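Local coordinates for protein group 3 allergen SMIPP-S YvT004A06 (Sarcoptes scabiei type hominis, PDB 3H7T) that belongs to the trypsin-like serine protease family as an inactivated paralogue, and is probably unable to carry out the proteolysis typical of that family, at residues W14-L19 against N34-A39; S49-H54 against A87-E92; L80-N85 against S201-M206; K103-P108 against P189-G194; K150-Q155 against K163-G168. One frame throughout, in Å; residues are numbered along the deposited sequence.

Interaction 1: residues W14-L19 against N34-A39; sequences WAVGVL and NFVITA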
# COMPACT_ATOMS: atom_id res chain seq x y z
N TRP A 14 -3.86 7.10 9.22
CA TRP A 14 -4.57 6.18 8.34
C TRP A 14 -3.83 4.86 8.15
O TRP A 14 -4.43 3.86 7.74
CB TRP A 14 -4.82 6.82 6.97
CG TRP A 14 -3.60 7.48 6.37
CD1 TRP A 14 -2.64 6.88 5.58
CD2 TRP A 14 -3.20 8.85 6.51
NE1 TRP A 14 -1.68 7.80 5.23
CE2 TRP A 14 -2.00 9.02 5.79
CE3 TRP A 14 -3.75 9.95 7.18
CZ2 TRP A 14 -1.33 10.25 5.72
CZ3 TRP A 14 -3.09 11.18 7.11
CH2 TRP A 14 -1.89 11.31 6.38
N ALA A 15 -2.53 4.85 8.45
CA ALA A 15 -1.68 3.68 8.24
C ALA A 15 -1.97 2.57 9.23
O ALA A 15 -2.11 2.80 10.43
CB ALA A 15 -0.21 4.08 8.27
N VAL A 16 -2.07 1.35 8.70
CA VAL A 16 -2.19 0.15 9.51
C VAL A 16 -1.21 -0.94 9.08
O VAL A 16 -0.67 -0.92 7.96
CB VAL A 16 -3.64 -0.43 9.53
CG1 VAL A 16 -4.62 0.61 10.06
CG2 VAL A 16 -4.06 -0.93 8.17
N GLY A 17 -0.99 -1.90 9.98
CA GLY A 17 -0.22 -3.08 9.68
C GLY A 17 -1.14 -4.23 9.34
O GLY A 17 -2.22 -4.39 9.92
N VAL A 18 -0.74 -5.03 8.36
CA VAL A 18 -1.52 -6.20 7.97
C VAL A 18 -0.69 -7.45 8.26
O VAL A 18 0.23 -7.80 7.51
CB VAL A 18 -1.99 -6.16 6.50
CG1 VAL A 18 -2.81 -7.41 6.15
CG2 VAL A 18 -2.80 -4.88 6.24
N LEU A 19 -1.01 -8.09 9.38
CA LEU A 19 -0.30 -9.28 9.82
C LEU A 19 -0.98 -10.51 9.24
O LEU A 19 -2.18 -10.72 9.42
CB LEU A 19 -0.25 -9.33 11.36
CG LEU A 19 0.75 -8.36 12.02
CD1 LEU A 19 0.23 -6.93 12.07
CD2 LEU A 19 1.14 -8.84 13.41
N ASN A 34 -14.78 0.04 9.15
CA ASN A 34 -14.95 -1.39 8.86
C ASN A 34 -14.07 -1.91 7.72
O ASN A 34 -13.93 -3.12 7.55
CB ASN A 34 -16.43 -1.67 8.55
CG ASN A 34 -17.35 -1.23 9.68
OD1 ASN A 34 -17.39 -1.85 10.74
ND2 ASN A 34 -18.08 -0.15 9.45
N PHE A 35 -13.46 -1.00 6.97
CA PHE A 35 -12.70 -1.38 5.76
C PHE A 35 -11.26 -0.86 5.70
O PHE A 35 -10.99 0.32 5.95
CB PHE A 35 -13.47 -0.98 4.50
CG PHE A 35 -14.75 -1.75 4.29
CD1 PHE A 35 -14.72 -3.02 3.73
CD2 PHE A 35 -15.97 -1.20 4.66
CE1 PHE A 35 -15.91 -3.74 3.54
CE2 PHE A 35 -17.16 -1.90 4.47
CZ PHE A 35 -17.13 -3.18 3.91
N VAL A 36 -10.36 -1.76 5.32
CA VAL A 36 -8.95 -1.43 5.12
C VAL A 36 -8.54 -1.85 3.71
O VAL A 36 -9.00 -2.88 3.22
CB VAL A 36 -8.06 -2.11 6.19
CG1 VAL A 36 -6.60 -2.22 5.73
CG2 VAL A 36 -8.16 -1.37 7.52
N ILE A 37 -7.69 -1.06 3.06
CA ILE A 37 -7.15 -1.42 1.75
C ILE A 37 -5.64 -1.71 1.83
O ILE A 37 -4.89 -0.96 2.45
CB ILE A 37 -7.47 -0.36 0.66
CG1 ILE A 37 -7.00 -0.83 -0.72
CG2 ILE A 37 -6.91 1.03 1.04
CD1 ILE A 37 -7.59 -0.05 -1.88
N THR A 38 -5.24 -2.79 1.18
CA THR A 38 -3.84 -3.22 1.12
C THR A 38 -3.55 -3.74 -0.29
O THR A 38 -4.40 -3.59 -1.19
CB THR A 38 -3.52 -4.26 2.25
OG1 THR A 38 -2.12 -4.51 2.31
CG2 THR A 38 -4.27 -5.59 2.03
N ALA A 39 -2.37 -4.32 -0.52
CA ALA A 39 -2.05 -4.93 -1.81
C ALA A 39 -2.62 -6.34 -1.87
O ALA A 39 -2.64 -7.04 -0.86
CB ALA A 39 -0.55 -4.96 -2.04
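Val36 and Val16 meet head-on, methyl to methyl, between two strands that share no hydrogen bond. Along 34-39 the first residue to touch is Val36, whose CG1 lies 3.8 Å from Val16 CG2. The CG2 branch of Val36 stands a little farther off, at 4.2 Å from the same Val16 CG2, which therefore faces both methyls of its partner. On Val16 that methyl is the branch wedged between the backbone N and the carbonyl carbon (chi1 -58° for CG1), and this rotation turns it toward the opposite strand. Ile37 comes next and points away from 14-19. Thr38 turns back toward 14-19: Val18 CG2 crosses the threonine at a slant and approaches its OG1 to 4.0 Å and its CB to 4.1 Å. This is plain van der Waals packing. The hydroxyl does its polar work elsewhere, in a hydrogen bond to Gly27 O, so a buried oxygen can lie beside a valine methyl with its polar need met. The CA atoms stay 8.2 Å apart at Val16 and Val36, too far for strand pairing. Strand 26-30 lies between the two strands in the barrel wall and pairs with each, while these side chains meet across the interior. Such inward packing of wall strands is characteristic of the six-stranded antiparallel beta barrel of the chymotrypsin-like fold, here the N-terminal one.

Interaction 2: residues S49-H54 against A87-E92; sequences SDISIH and AVIETE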
# COMPACT_ATOMS: atom_id res chain seq x y z
N SER A 49 -9.31 -15.40 8.91
CA SER A 49 -8.92 -15.67 10.29
C SER A 49 -7.40 -15.66 10.48
O SER A 49 -6.91 -15.49 11.60
CB SER A 49 -9.51 -17.01 10.77
OG SER A 49 -9.00 -18.10 10.02
N ASP A 50 -6.66 -15.82 9.39
CA ASP A 50 -5.20 -15.76 9.41
C ASP A 50 -4.67 -14.33 9.24
O ASP A 50 -3.46 -14.13 9.15
CB ASP A 50 -4.62 -16.68 8.32
CG ASP A 50 -4.69 -18.15 8.70
OD1 ASP A 50 -5.12 -18.48 9.82
OD2 ASP A 50 -4.31 -18.99 7.86
N ILE A 51 -5.57 -13.35 9.22
CA ILE A 51 -5.18 -11.96 8.98
C ILE A 51 -5.57 -11.05 10.14
O ILE A 51 -6.70 -11.10 10.63
CB ILE A 51 -5.77 -11.43 7.64
CG1 ILE A 51 -5.22 -12.25 6.46
CG2 ILE A 51 -5.46 -9.94 7.45
CD1 ILE A 51 -6.01 -12.07 5.16
N SER A 52 -4.62 -10.22 10.57
CA SER A 52 -4.83 -9.25 11.63
C SER A 52 -4.54 -7.84 11.12
O SER A 52 -3.63 -7.63 10.31
CB SER A 52 -3.94 -9.57 12.84
OG SER A 52 -4.26 -8.74 13.94
N ILE A 53 -5.32 -6.87 11.60
CA ILE A 53 -5.10 -5.46 11.30
C ILE A 53 -4.62 -4.76 12.57
O ILE A 53 -5.33 -4.75 13.58
CB ILE A 53 -6.39 -4.78 10.75
CG1 ILE A 53 -6.77 -5.36 9.39
CG2 ILE A 53 -6.21 -3.27 10.62
CD1 ILE A 53 -7.75 -6.53 9.48
N HIS A 54 -3.42 -4.19 12.50
CA HIS A 54 -2.80 -3.52 13.65
C HIS A 54 -2.83 -2.01 13.41
O HIS A 54 -2.25 -1.52 12.45
CB HIS A 54 -1.36 -4.03 13.84
CG HIS A 54 -0.61 -3.35 14.96
ND1 HIS A 54 -0.91 -3.57 16.29
CD2 HIS A 54 0.43 -2.50 14.94
CE1 HIS A 54 -0.09 -2.85 17.04
NE2 HIS A 54 0.73 -2.19 16.25
N ALA A 87 -6.33 -5.24 -2.40
CA ALA A 87 -7.35 -6.02 -1.70
C ALA A 87 -8.02 -5.17 -0.64
O ALA A 87 -7.40 -4.29 -0.04
CB ALA A 87 -6.77 -7.27 -1.09
N VAL A 88 -9.30 -5.43 -0.42
CA VAL A 88 -10.02 -4.74 0.64
C VAL A 88 -10.36 -5.74 1.73
O VAL A 88 -10.89 -6.82 1.46
CB VAL A 88 -11.27 -4.00 0.13
CG1 VAL A 88 -12.03 -3.38 1.30
CG2 VAL A 88 -10.86 -2.92 -0.87
N ILE A 89 -10.02 -5.37 2.95
CA ILE A 89 -10.24 -6.21 4.11
C ILE A 89 -11.36 -5.60 4.94
O ILE A 89 -11.31 -4.41 5.28
CB ILE A 89 -8.95 -6.36 4.95
CG1 ILE A 89 -7.82 -6.97 4.11
CG2 ILE A 89 -9.22 -7.21 6.19
CD1 ILE A 89 -6.41 -6.86 4.73
N GLU A 90 -12.37 -6.41 5.23
CA GLU A 90 -13.40 -6.01 6.19
C GLU A 90 -13.03 -6.58 7.56
O GLU A 90 -12.69 -7.76 7.67
CB GLU A 90 -14.78 -6.48 5.74
CG GLU A 90 -15.90 -6.09 6.71
CD GLU A 90 -17.29 -6.49 6.23
OE1 GLU A 90 -17.42 -7.04 5.11
OE2 GLU A 90 -18.25 -6.25 6.98
N THR A 91 -13.09 -5.74 8.59
CA THR A 91 -12.74 -6.17 9.95
C THR A 91 -13.89 -6.88 10.65
O THR A 91 -15.07 -6.67 10.30
CB THR A 91 -12.22 -4.99 10.81
OG1 THR A 91 -13.22 -3.96 10.89
CG2 THR A 91 -10.95 -4.41 10.22
N GLU A 92 -13.55 -7.74 11.61
CA GLU A 92 -14.53 -8.44 12.45
C GLU A 92 -15.29 -7.47 13.34
O GLU A 92 -16.51 -7.58 13.49
CB GLU A 92 -13.84 -9.50 13.32
CG GLU A 92 -13.55 -10.82 12.61
CD GLU A 92 -14.75 -11.77 12.59
OE1 GLU A 92 -15.88 -11.34 12.90
OE2 GLU A 92 -14.55 -12.95 12.24
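Strand 51-54, carrying Ile51 and Ile53, runs nearly perpendicular to strand 87-91, which carries Ile89 and Thr91; their N-to-C directions differ by 83° and the axes approach to 8.9 Å. At that spacing and angle no backbone hydrogen bond joins them, and the contact is made by side chains alone. Ile53 supplies its central piece. Its CD1 is 3.7 Å from Ile89 CG2 and 3.9 Å from Thr91 CG2, so that one methyl touches two branches on the opposing strand. A chi2 of 92°, well away from a staggered value, swings CD1 into this position. Ile53 and Ile89 lie flank to flank with their chains pointing opposite ways, while Thr91 meets Ile53 nearly crosswise. Ile51 adds a looser touch from its CG2 to Ile89 CD1 at 4.2 Å; the two branches of Ile89 thus touch different isoleucines, CD1 against Ile51 and CG2 against Ile53. Thr91 offers only its methyl here; its OG1 is hydrogen-bonded to Met93 O, and the buried hydroxyl is thereby satisfied. Strand 65-74 lies between the two strands in the barrel wall and pairs with both, contributing Ile72 beside Ile51 and Ala69 beside Ile89. From the other strands Val18 of 15-20 packs on both Ile51 and Ile89, Val36 of 35-38 on Ile53, and Thr38 on Ile89.

Interaction 3: residues L80-N85 against S201-M206; sequences LTMQNN and SYISSM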
# COMPACT_ATOMS: atom_id res chain seq x y z
N LEU A 80 0.94 -12.74 -12.18
CA LEU A 80 2.02 -12.75 -13.17
C LEU A 80 2.45 -11.35 -13.59
O LEU A 80 3.65 -11.06 -13.69
CB LEU A 80 1.65 -13.59 -14.40
CG LEU A 80 1.62 -15.11 -14.22
CD1 LEU A 80 1.19 -15.78 -15.53
CD2 LEU A 80 2.97 -15.66 -13.73
N THR A 81 1.48 -10.47 -13.83
CA THR A 81 1.76 -9.10 -14.22
C THR A 81 1.58 -8.17 -13.03
O THR A 81 1.92 -6.99 -13.10
CB THR A 81 0.81 -8.64 -15.32
OG1 THR A 81 -0.54 -8.91 -14.92
CG2 THR A 81 1.12 -9.38 -16.61
N MET A 82 1.03 -8.72 -11.94
CA MET A 82 0.67 -7.96 -10.74
C MET A 82 -0.41 -6.90 -11.02
O MET A 82 -0.51 -5.89 -10.30
CB MET A 82 1.90 -7.38 -10.05
CG MET A 82 2.91 -8.48 -9.65
SD MET A 82 4.16 -7.92 -8.48
CE MET A 82 3.18 -7.76 -6.99
N GLN A 83 -1.21 -7.15 -12.05
CA GLN A 83 -2.32 -6.27 -12.42
C GLN A 83 -3.38 -6.28 -11.34
O GLN A 83 -3.66 -7.34 -10.76
CB GLN A 83 -2.97 -6.74 -13.72
CG GLN A 83 -2.42 -6.14 -14.98
CD GLN A 83 -3.24 -6.51 -16.20
OE1 GLN A 83 -2.74 -6.50 -17.32
NE2 GLN A 83 -4.52 -6.85 -15.99
N ASN A 84 -3.98 -5.12 -11.10
CA ASN A 84 -5.08 -5.00 -10.14
C ASN A 84 -4.66 -5.45 -8.75
O ASN A 84 -5.40 -6.14 -8.05
CB ASN A 84 -6.31 -5.79 -10.61
CG ASN A 84 -6.57 -5.64 -12.10
OD1 ASN A 84 -6.53 -4.54 -12.65
ND2 ASN A 84 -6.81 -6.76 -12.77
N ASN A 85 -3.45 -5.04 -8.36
CA ASN A 85 -2.83 -5.48 -7.11
C ASN A 85 -3.36 -4.69 -5.90
O ASN A 85 -2.64 -3.90 -5.30
CB ASN A 85 -1.31 -5.38 -7.25
CG ASN A 85 -0.55 -5.89 -6.04
OD1 ASN A 85 -1.10 -6.55 -5.16
ND2 ASN A 85 0.74 -5.57 -6.00
N SER A 201 3.07 -1.42 -4.27
CA SER A 201 3.39 -2.77 -4.68
C SER A 201 4.82 -3.06 -4.31
O SER A 201 5.65 -2.15 -4.18
CB SER A 201 3.29 -2.92 -6.20
OG SER A 201 1.97 -3.23 -6.57
N TYR A 202 5.12 -4.35 -4.19
CA TYR A 202 6.50 -4.80 -4.06
C TYR A 202 6.78 -5.88 -5.09
O TYR A 202 6.18 -6.93 -5.07
CB TYR A 202 6.77 -5.33 -2.65
CG TYR A 202 8.19 -5.79 -2.47
CD1 TYR A 202 9.22 -4.88 -2.25
CD2 TYR A 202 8.50 -7.15 -2.54
CE1 TYR A 202 10.54 -5.31 -2.10
CE2 TYR A 202 9.82 -7.59 -2.38
CZ TYR A 202 10.82 -6.67 -2.16
OH TYR A 202 12.11 -7.12 -2.00
N ILE A 203 7.70 -5.60 -6.00
CA ILE A 203 8.04 -6.56 -7.04
C ILE A 203 9.36 -7.25 -6.66
O ILE A 203 10.44 -6.69 -6.83
CB ILE A 203 8.13 -5.90 -8.44
CG1 ILE A 203 6.87 -5.06 -8.72
CG2 ILE A 203 8.35 -6.96 -9.52
CD1 ILE A 203 6.96 -4.17 -9.97
N SER A 204 9.25 -8.47 -6.16
CA SER A 204 10.41 -9.17 -5.60
C SER A 204 11.56 -9.31 -6.60
O SER A 204 12.72 -9.31 -6.20
CB SER A 204 9.99 -10.53 -5.03
OG SER A 204 9.37 -11.33 -6.01
N SER A 205 11.26 -9.38 -7.90
CA SER A 205 12.32 -9.54 -8.90
C SER A 205 13.08 -8.25 -9.23
O SER A 205 14.13 -8.29 -9.86
CB SER A 205 11.80 -10.21 -10.18
OG SER A 205 10.92 -9.37 -10.91
N MET A 206 12.56 -7.10 -8.78
CA MET A 206 13.16 -5.82 -9.14
C MET A 206 14.31 -5.41 -8.22
O MET A 206 14.17 -5.43 -6.99
CB MET A 206 12.09 -4.72 -9.21
CG MET A 206 11.11 -4.87 -10.38
SD MET A 206 11.85 -4.87 -12.03
CE MET A 206 12.61 -3.25 -12.04
O HOH W 1 1.92 -3.92 -8.93
O HOH W 2 -0.31 -2.38 -5.19
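A mixed contact, polar at Asn85 and Ser201 and apolar at Met82 and Ile203, joins the loop leading into strand 87-91 to the loop that follows strand 195-200, bridging the two beta domains. Asn85 ND2 lies 2.7 Å from Ser201 OG, but the N-H points only roughly at the oxygen (126°) and the hydrogen bond is weak. The same ND2 also donates to Gln41 OE1. Around Ser201 OG two waters gather: one, 2.8 Å from Ser201 OG, also lies within hydrogen-bonding distance of Asn85 O, and the other makes a weak bond to Met82 O. In trypsin-like enzymes the segment equivalent to 201-206 lines the substrate cleft, and Gln41, in the sequence Ala-Ala-Gln-Cys, probably stands where active relatives carry the catalytic histidine, consistent with an inactivated protease. Gln41 NE2 is hydrogen-bonded to Tyr202 O. Met82 CE also packs against that carbonyl oxygen at 3.7 Å, while the Met82 and Ile203 side chains meet at a slant, SD 3.9 Å from CG1. The bend of the methionine chain at chi3 (72°) folds its methyl toward the Tyr202 carbonyl. Ile203 opens a type I turn closed by the bond from Met206 N to Ile203 O, and the Ile203 side chain touches Tyr164 and Tyr156.

Interaction 4: residues K103-P108 against P189-G194; sequences KKIELP and PAVQNG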
# COMPACT_ATOMS: atom_id res chain seq x y z
N LYS A 103 -7.33 7.28 11.97
CA LYS A 103 -8.24 8.09 11.14
C LYS A 103 -8.42 7.46 9.77
O LYS A 103 -7.51 6.81 9.26
CB LYS A 103 -7.71 9.52 10.95
CG LYS A 103 -7.47 10.31 12.23
CD LYS A 103 -6.82 11.66 11.97
CE LYS A 103 -7.81 12.70 11.46
NZ LYS A 103 -7.13 14.00 11.18
N LYS A 104 -9.58 7.69 9.15
CA LYS A 104 -9.78 7.25 7.78
C LYS A 104 -9.13 8.21 6.79
O LYS A 104 -9.03 9.42 7.05
CB LYS A 104 -11.26 7.00 7.45
CG LYS A 104 -12.20 8.17 7.66
CD LYS A 104 -13.62 7.80 7.24
CE LYS A 104 -14.64 8.82 7.71
NZ LYS A 104 -15.03 8.60 9.13
N ILE A 105 -8.66 7.67 5.67
CA ILE A 105 -8.14 8.46 4.56
C ILE A 105 -9.17 8.46 3.43
O ILE A 105 -9.71 7.41 3.09
CB ILE A 105 -6.76 7.91 4.03
CG1 ILE A 105 -6.14 8.85 2.99
CG2 ILE A 105 -6.90 6.50 3.46
CD1 ILE A 105 -5.31 9.98 3.56
N GLU A 106 -9.43 9.63 2.86
CA GLU A 106 -10.42 9.77 1.78
C GLU A 106 -9.92 9.20 0.46
O GLU A 106 -8.73 9.22 0.17
CB GLU A 106 -10.85 11.23 1.60
CG GLU A 106 -11.59 11.84 2.79
CD GLU A 106 -12.85 11.08 3.18
OE1 GLU A 106 -13.69 10.82 2.30
OE2 GLU A 106 -12.99 10.74 4.38
N LEU A 107 -10.85 8.68 -0.35
CA LEU A 107 -10.51 8.22 -1.69
C LEU A 107 -10.35 9.40 -2.65
O LEU A 107 -10.93 10.46 -2.42
CB LEU A 107 -11.57 7.23 -2.20
CG LEU A 107 -11.62 5.87 -1.47
CD1 LEU A 107 -12.85 5.05 -1.88
CD2 LEU A 107 -10.33 5.09 -1.74
N PRO A 108 -9.53 9.24 -3.71
CA PRO A 108 -9.34 10.30 -4.69
C PRO A 108 -10.52 10.33 -5.68
O PRO A 108 -11.32 9.40 -5.69
CB PRO A 108 -8.09 9.84 -5.43
CG PRO A 108 -8.22 8.36 -5.45
CD PRO A 108 -8.78 8.03 -4.09
N PRO A 189 0.24 3.09 2.18
CA PRO A 189 -0.52 4.18 1.58
C PRO A 189 0.39 5.21 0.91
O PRO A 189 1.51 5.48 1.38
CB PRO A 189 -1.24 4.81 2.77
CG PRO A 189 -0.40 4.42 3.99
CD PRO A 189 0.13 3.06 3.65
N ALA A 190 -0.08 5.77 -0.20
CA ALA A 190 0.61 6.88 -0.84
C ALA A 190 -0.40 8.00 -0.90
O ALA A 190 -1.46 7.84 -1.49
CB ALA A 190 1.10 6.50 -2.23
N VAL A 191 -0.06 9.13 -0.28
CA VAL A 191 -1.02 10.21 -0.04
C VAL A 191 -0.68 11.49 -0.77
O VAL A 191 0.47 11.93 -0.79
CB VAL A 191 -1.18 10.49 1.50
CG1 VAL A 191 -2.16 11.64 1.76
CG2 VAL A 191 -1.66 9.26 2.23
N GLN A 192 -1.69 12.11 -1.37
CA GLN A 192 -1.52 13.40 -2.02
C GLN A 192 -2.80 14.21 -1.81
O GLN A 192 -3.91 13.73 -2.08
CB GLN A 192 -1.22 13.20 -3.51
CG GLN A 192 -0.31 14.24 -4.10
CD GLN A 192 -0.03 13.99 -5.57
OE1 GLN A 192 -0.95 13.75 -6.36
NE2 GLN A 192 1.25 14.03 -5.94
N ASN A 193 -2.63 15.42 -1.29
CA ASN A 193 -3.74 16.32 -0.96
C ASN A 193 -4.82 15.65 -0.11
O ASN A 193 -6.00 15.65 -0.48
CB ASN A 193 -4.34 16.94 -2.23
N GLY A 194 -4.39 15.07 1.00
CA GLY A 194 -5.29 14.43 1.96
C GLY A 194 -6.16 13.31 1.43
O GLY A 194 -7.22 13.02 2.00
O HOH W 3 -8.51 11.93 4.06
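Ile105 and Val191 provide the apolar half of this contact. They reach toward each other tip to tip, with Ile105 CD1 at 4.0 Å from Val191 CG2 and equally close to Val191 CG1, so the isoleucine methyl seats against the fork of the valine. The chain of Ile105 leaves with CG1 opposite the backbone N (chi1 -173°) and then turns at chi2, which carries CD1 across to strand 189-192. Trp14 packs against both residues and Leu196 against Ile105, adding to the surroundings. The second kind of contact is aliphatic carbon against a carbonyl: Gly194 O lies 3.9 Å from the same Ile105 CD1 and 4.1 Å from Glu106 CB. The Glu106 chain bends at chi2 and carries the carboxylate off from 189-194, so it takes no part. Polar linkage is indirect. A water accepts from Glu106 N at 2.8 Å and donates to Gly194 O at 2.7 Å, tying the loop to the turn where no direct hydrogen bond exists. That turn, with positive phi at Asn193 and Gly194, connects strand 189-192 to strand 195-200, and a backbone hydrogen bond to Leu196 holds Glu106 to strand 195-200. The chemistry implies a graded seam between the interdomain loop and the C-terminal sheet: buried and apolar at Ile105 and Val191, bridged by water where Glu106 and Gly194 are exposed.

Interaction 5: residues K150-Q155 against K163-G168; sequences KSCEEQ and KYIYDG. With ZN (zinc ion), chain D; ZN (zinc ion), chain C.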
# COMPACT_ATOMS: atom_id res chain seq x y z
N LYS A 150 5.21 6.66 -18.94
CA LYS A 150 5.95 6.26 -20.14
C LYS A 150 7.45 6.10 -19.87
O LYS A 150 8.06 5.10 -20.25
CB LYS A 150 5.72 7.25 -21.29
CG LYS A 150 6.29 6.77 -22.63
CD LYS A 150 5.66 5.44 -23.05
CE LYS A 150 6.30 4.90 -24.32
NZ LYS A 150 5.69 3.59 -24.70
N SER A 151 8.03 7.09 -19.19
CA SER A 151 9.45 7.07 -18.86
C SER A 151 9.80 5.89 -17.93
O SER A 151 10.83 5.23 -18.11
CB SER A 151 9.87 8.42 -18.25
OG SER A 151 10.93 8.25 -17.33
N CYS A 152 8.92 5.62 -16.96
CA CYS A 152 9.08 4.48 -16.06
C CYS A 152 9.00 3.15 -16.82
O CYS A 152 9.81 2.26 -16.61
CB CYS A 152 8.04 4.53 -14.95
SG CYS A 152 8.06 3.16 -13.76
N GLU A 153 8.00 3.03 -17.70
CA GLU A 153 7.89 1.85 -18.54
C GLU A 153 9.12 1.59 -19.39
O GLU A 153 9.56 0.44 -19.52
CB GLU A 153 6.67 1.91 -19.46
CG GLU A 153 6.60 0.65 -20.32
CD GLU A 153 5.41 0.60 -21.24
OE1 GLU A 153 5.11 1.61 -21.90
OE2 GLU A 153 4.80 -0.48 -21.31
N GLU A 154 9.66 2.65 -19.99
CA GLU A 154 10.88 2.56 -20.80
C GLU A 154 12.05 2.02 -19.98
O GLU A 154 12.77 1.13 -20.45
CB GLU A 154 11.24 3.91 -21.43
CG GLU A 154 10.27 4.35 -22.52
CD GLU A 154 10.49 5.79 -22.97
OE1 GLU A 154 9.66 6.29 -23.76
OE2 GLU A 154 11.47 6.42 -22.52
N GLN A 155 12.21 2.53 -18.75
CA GLN A 155 13.23 2.03 -17.80
C GLN A 155 13.05 0.55 -17.45
O GLN A 155 14.02 -0.21 -17.45
CB GLN A 155 13.19 2.82 -16.48
CG GLN A 155 13.48 4.32 -16.55
CD GLN A 155 13.46 4.95 -15.17
OE1 GLN A 155 14.10 4.45 -14.24
NE2 GLN A 155 12.72 6.04 -15.03
N LYS A 163 6.02 -5.24 -18.33
CA LYS A 163 4.71 -5.84 -18.05
C LYS A 163 4.08 -5.38 -16.73
O LYS A 163 2.86 -5.45 -16.57
CB LYS A 163 4.82 -7.38 -18.05
CG LYS A 163 5.52 -7.94 -16.80
CD LYS A 163 5.32 -9.44 -16.63
CE LYS A 163 6.47 -10.22 -17.23
NZ LYS A 163 6.34 -11.66 -16.89
N TYR A 164 4.91 -4.94 -15.78
CA TYR A 164 4.42 -4.45 -14.49
C TYR A 164 3.87 -3.03 -14.54
O TYR A 164 3.18 -2.61 -13.60
CB TYR A 164 5.52 -4.53 -13.41
CG TYR A 164 6.03 -5.94 -13.16
CD1 TYR A 164 5.16 -6.97 -12.81
CD2 TYR A 164 7.38 -6.24 -13.29
CE1 TYR A 164 5.62 -8.26 -12.58
CE2 TYR A 164 7.87 -7.53 -13.06
CZ TYR A 164 6.98 -8.53 -12.71
OH TYR A 164 7.44 -9.81 -12.48
N ILE A 165 4.16 -2.31 -15.62
CA ILE A 165 3.76 -0.89 -15.74
C ILE A 165 2.58 -0.75 -16.71
O ILE A 165 2.68 -1.07 -17.91
CB ILE A 165 4.95 0.01 -16.20
CG1 ILE A 165 6.26 -0.35 -15.44
CG2 ILE A 165 4.58 1.51 -16.09
CD1 ILE A 165 6.23 -0.07 -13.94
N TYR A 166 1.47 -0.25 -16.19
CA TYR A 166 0.23 -0.11 -16.98
C TYR A 166 -0.58 1.04 -16.38
O TYR A 166 -0.16 1.63 -15.39
CB TYR A 166 -0.52 -1.46 -17.01
CG TYR A 166 -1.15 -1.85 -15.70
CD1 TYR A 166 -2.53 -1.81 -15.53
CD2 TYR A 166 -0.37 -2.25 -14.60
CE1 TYR A 166 -3.12 -2.16 -14.34
CE2 TYR A 166 -0.95 -2.60 -13.40
CZ TYR A 166 -2.32 -2.54 -13.27
OH TYR A 166 -2.93 -2.86 -12.08
N ASP A 167 -1.73 1.38 -16.96
CA ASP A 167 -2.47 2.58 -16.51
C ASP A 167 -2.96 2.50 -15.06
O ASP A 167 -3.22 3.53 -14.43
CB ASP A 167 -3.65 2.90 -17.43
CG ASP A 167 -3.22 3.24 -18.85
OD1 ASP A 167 -2.09 3.74 -19.08
OD2 ASP A 167 -4.04 3.02 -19.76
N GLY A 168 -3.09 1.28 -14.54
CA GLY A 168 -3.59 1.08 -13.18
C GLY A 168 -2.52 1.23 -12.09
O GLY A 168 -2.80 1.00 -10.91
ZN ZN D . 2.73 0.39 -22.28
ZN ZN C . -1.35 3.32 -20.86
O HOH W 4 3.41 2.24 -23.54
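The disulfide-bonded helix of the C-terminal domain meets its following loop here, beside two zinc ions: Cys152 SG, joined to Cys171, touches Ile165 CD1 at 3.7 Å. Ile165 points at the helix, and its CG2 is also 4.0 Å from Glu153 CB, so the isoleucine packs over two successive residues. Glu153 extends fully from the helix (chi1 180°) and presents its carboxylate to one zinc ion, with OE2 at 2.4 Å and OE1 at a longer 2.7 Å. A water ligates this zinc ion at 2.3 Å and accepts from Lys150 NZ; Lys150 NZ also forms a salt bridge with Glu153 OE1, its hydrogen bond long and weak. The positive charges of lysine and metal would probably keep the carboxylate ionised. Across the contact Asp167 OD1 binds the second zinc ion at 2.0 Å. Helix 149-157 rests on Val147 of strand 140-147 through Cys152, its disulfide reaches strand 169-172, and Arg149 and Tyr156 of the same helix flank Ile165.

Overall arrangement
Interactions 1 and 2, with centres 7 Å apart, fill one barrel: Val36 O and Ile89 N lie 2.7 Å apart in a probable hydrogen bond between neighbouring strands. Interaction 4 connects this barrel to the C-terminal sheet through Trp14, whose NE1 is 3.3 Å from Val191 CG2. Interaction 3 bridges the domains at the cleft, about 22 Å from interaction 4 between centres; Asn85 OD1 touches Ala39 CB of interaction 1 at 3.5 Å. Interaction 5, about 12 Å from interaction 3 between centres, joins it through a probable hydrogen bond of 2.7 Å between Tyr166 OH and Asn84 N, leading from what is probably the degenerate active-site region toward the zinc ions held by Glu153 and Asp167.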